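Local coordinates for protein anthranilate synthase component I (PDB 5KCK) that is the first component of anthranilate synthase, built from helices and antiparallel beta sheets and forming a two-chain assembly, at residues S81-E86 / D144-E149. Sequence-based numbering, arbitrary orientation.
Sequences SQHHSE and DALYSE
Leu146 meets the imidazole of His83 with both of its methyl groups, and the two side chains cross at about a right angle. Leu146 CD1 lies 4.1 Å from the centroid of the His83 ring and 11° off the ring normal, which identifies a CH-pi contact over one face. The second branch stands on the same side of the ring plane, above its ND1 rim: Leu146 CD2 to His83 ND1, at 3.2 Å, is the shortest approach between 81-86 and 144-149, and CD2 is also 3.5 Å from His83 CG. His83 extends to this position with CG anti to its backbone N (chi1 172°), while NE2 makes a weak hydrogen bond to Gly90 O. Asp144 adds a looser approach, with its carboxylate plane turned 69° from the ring and OD2 3.9 Å from His83 CE1. Because Asp144 OD2 is also 4.4 Å from His83 ND1, it could modestly favour a protonated imidazole. The same OD2 receives a weak hydrogen bond from Asn2 ND2 of the second subunit. This is loop-to-loop packing that joins the 70-78/92-97 connection to the loop between 138-144 and 152-166, at the end of edge strand 138-144, where the antiparallel sheet continues into the second subunit.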
loop_
_atom_site.group_PDB
_atom_site.type_symbol
_atom_site.label_atom_id
_atom_site.label_comp_id
_atom_site.label_asym_id
_atom_site.label_seq_id
_atom_site.Cartn_x
_atom_site.Cartn_y
_atom_site.Cartn_z
ATOM N N SER A 81 -18.283 17.592 -23.591
ATOM C CA SER A 81 -19.526 16.848 -23.373
ATOM C C SER A 81 -19.413 15.389 -23.803
ATOM O O SER A 81 -19.897 14.493 -23.104
ATOM C CB SER A 81 -20.679 17.521 -24.122
ATOM O OG SER A 81 -20.846 18.868 -23.712
ATOM N N GLN A 82 -18.801 15.131 -24.955
ATOM C CA GLN A 82 -18.721 13.772 -25.478
ATOM C C GLN A 82 -17.590 12.956 -24.860
ATOM O O GLN A 82 -17.459 11.771 -25.187
ATOM C CB GLN A 82 -18.563 13.806 -27.003
ATOM N N HIS A 83 -16.782 13.545 -23.982
ATOM C CA HIS A 83 -15.634 12.859 -23.402
ATOM C C HIS A 83 -16.028 12.059 -22.168
ATOM O O HIS A 83 -16.663 12.590 -21.252
ATOM C CB HIS A 83 -14.541 13.849 -23.014
ATOM C CG HIS A 83 -13.422 13.221 -22.247
ATOM N ND1 HIS A 83 -12.462 12.431 -22.844
ATOM C CD2 HIS A 83 -13.121 13.244 -20.926
ATOM C CE1 HIS A 83 -11.608 12.011 -21.926
ATOM N NE2 HIS A 83 -11.987 12.488 -20.754
ATOM N N HIS A 84 -15.610 10.796 -22.128
ATOM C CA HIS A 84 -15.792 9.967 -20.948
ATOM C C HIS A 84 -14.528 9.162 -20.689
ATOM O O HIS A 84 -13.767 8.855 -21.613
ATOM C CB HIS A 84 -17.006 9.033 -21.091
ATOM C CG HIS A 84 -16.953 8.127 -22.287
ATOM N ND1 HIS A 84 -16.320 6.901 -22.267
ATOM C CD2 HIS A 84 -17.472 8.262 -23.530
ATOM C CE1 HIS A 84 -16.444 6.325 -23.450
ATOM N NE2 HIS A 84 -17.137 7.131 -24.235
ATOM N N SER A 85 -14.303 8.843 -19.414
ATOM C CA SER A 85 -13.189 7.998 -19.002
ATOM C C SER A 85 -13.460 7.471 -17.600
ATOM O O SER A 85 -14.166 8.105 -16.812
ATOM C CB SER A 85 -11.854 8.751 -19.037
ATOM O OG SER A 85 -10.828 7.979 -18.438
ATOM N N GLU A 86 -12.882 6.311 -17.298
ATOM C CA GLU A 86 -13.076 5.632 -16.021
ATOM C C GLU A 86 -11.913 5.831 -15.053
ATOM O O GLU A 86 -11.915 5.237 -13.970
ATOM C CB GLU A 86 -13.297 4.136 -16.258
ATOM C CG GLU A 86 -12.016 3.338 -16.539
ATOM C CD GLU A 86 -11.236 3.817 -17.769
ATOM O OE1 GLU A 86 -11.793 4.574 -18.602
ATOM O OE2 GLU A 86 -10.052 3.429 -17.898
ATOM N N ASP A 144 -4.070 12.279 -25.339
ATOM C CA ASP A 144 -5.447 12.480 -25.778
ATOM C C ASP A 144 -5.526 13.721 -26.663
ATOM O O ASP A 144 -4.613 14.547 -26.683
ATOM C CB ASP A 144 -6.375 12.618 -24.565
ATOM C CG ASP A 144 -7.799 12.212 -24.868
ATOM O OD1 ASP A 144 -8.352 12.695 -25.880
ATOM O OD2 ASP A 144 -8.365 11.412 -24.089
ATOM N N ALA A 145 -6.623 13.845 -27.422
ATOM C CA ALA A 145 -6.793 14.969 -28.342
ATOM C C ALA A 145 -7.946 15.891 -27.951
ATOM O O ALA A 145 -8.462 16.618 -28.804
ATOM C CB ALA A 145 -6.985 14.468 -29.773
ATOM N N LEU A 146 -8.316 15.904 -26.667
ATOM C CA LEU A 146 -9.424 16.714 -26.159
ATOM C C LEU A 146 -9.345 18.168 -26.598
ATOM O O LEU A 146 -10.342 18.753 -27.026
ATOM C CB LEU A 146 -9.433 16.666 -24.627
ATOM C CG LEU A 146 -9.829 15.377 -23.933
ATOM C CD1 LEU A 146 -9.614 15.521 -22.445
ATOM C CD2 LEU A 146 -11.279 15.091 -24.244
ATOM N N TYR A 147 -8.180 18.790 -26.434
ATOM C CA TYR A 147 -8.068 20.232 -26.566
ATOM C C TYR A 147 -7.336 20.673 -27.827
ATOM O O TYR A 147 -7.362 21.867 -28.151
ATOM C CB TYR A 147 -7.374 20.816 -25.322
ATOM C CG TYR A 147 -8.112 20.458 -24.044
ATOM C CD1 TYR A 147 -9.329 21.058 -23.731
ATOM C CD2 TYR A 147 -7.612 19.495 -23.174
ATOM C CE1 TYR A 147 -10.023 20.722 -22.565
ATOM C CE2 TYR A 147 -8.286 19.156 -22.006
ATOM C CZ TYR A 147 -9.493 19.769 -21.710
ATOM O OH TYR A 147 -10.166 19.424 -20.568
ATOM N N SER A 148 -6.713 19.743 -28.554
ATOM C CA SER A 148 -5.904 20.065 -29.718
ATOM C C SER A 148 -6.444 19.518 -31.031
ATOM O O SER A 148 -6.077 20.043 -32.089
ATOM C CB SER A 148 -4.481 19.519 -29.534
ATOM O OG SER A 148 -4.536 18.111 -29.400
ATOM N N GLU A 149 -7.293 18.486 -30.995
ATOM C CA GLU A 149 -7.694 17.722 -32.183
ATOM C C GLU A 149 -6.491 17.099 -32.896
ATOM O O GLU A 149 -6.504 16.929 -34.116
ATOM C CB GLU A 149 -8.513 18.578 -33.156
ATOM C CG GLU A 149 -9.562 19.456 -32.476
ATOM C CD GLU A 149 -10.677 18.662 -31.817
ATOM O OE1 GLU A 149 -11.119 17.652 -32.402
ATOM O OE2 GLU A 149 -11.112 19.052 -30.710
#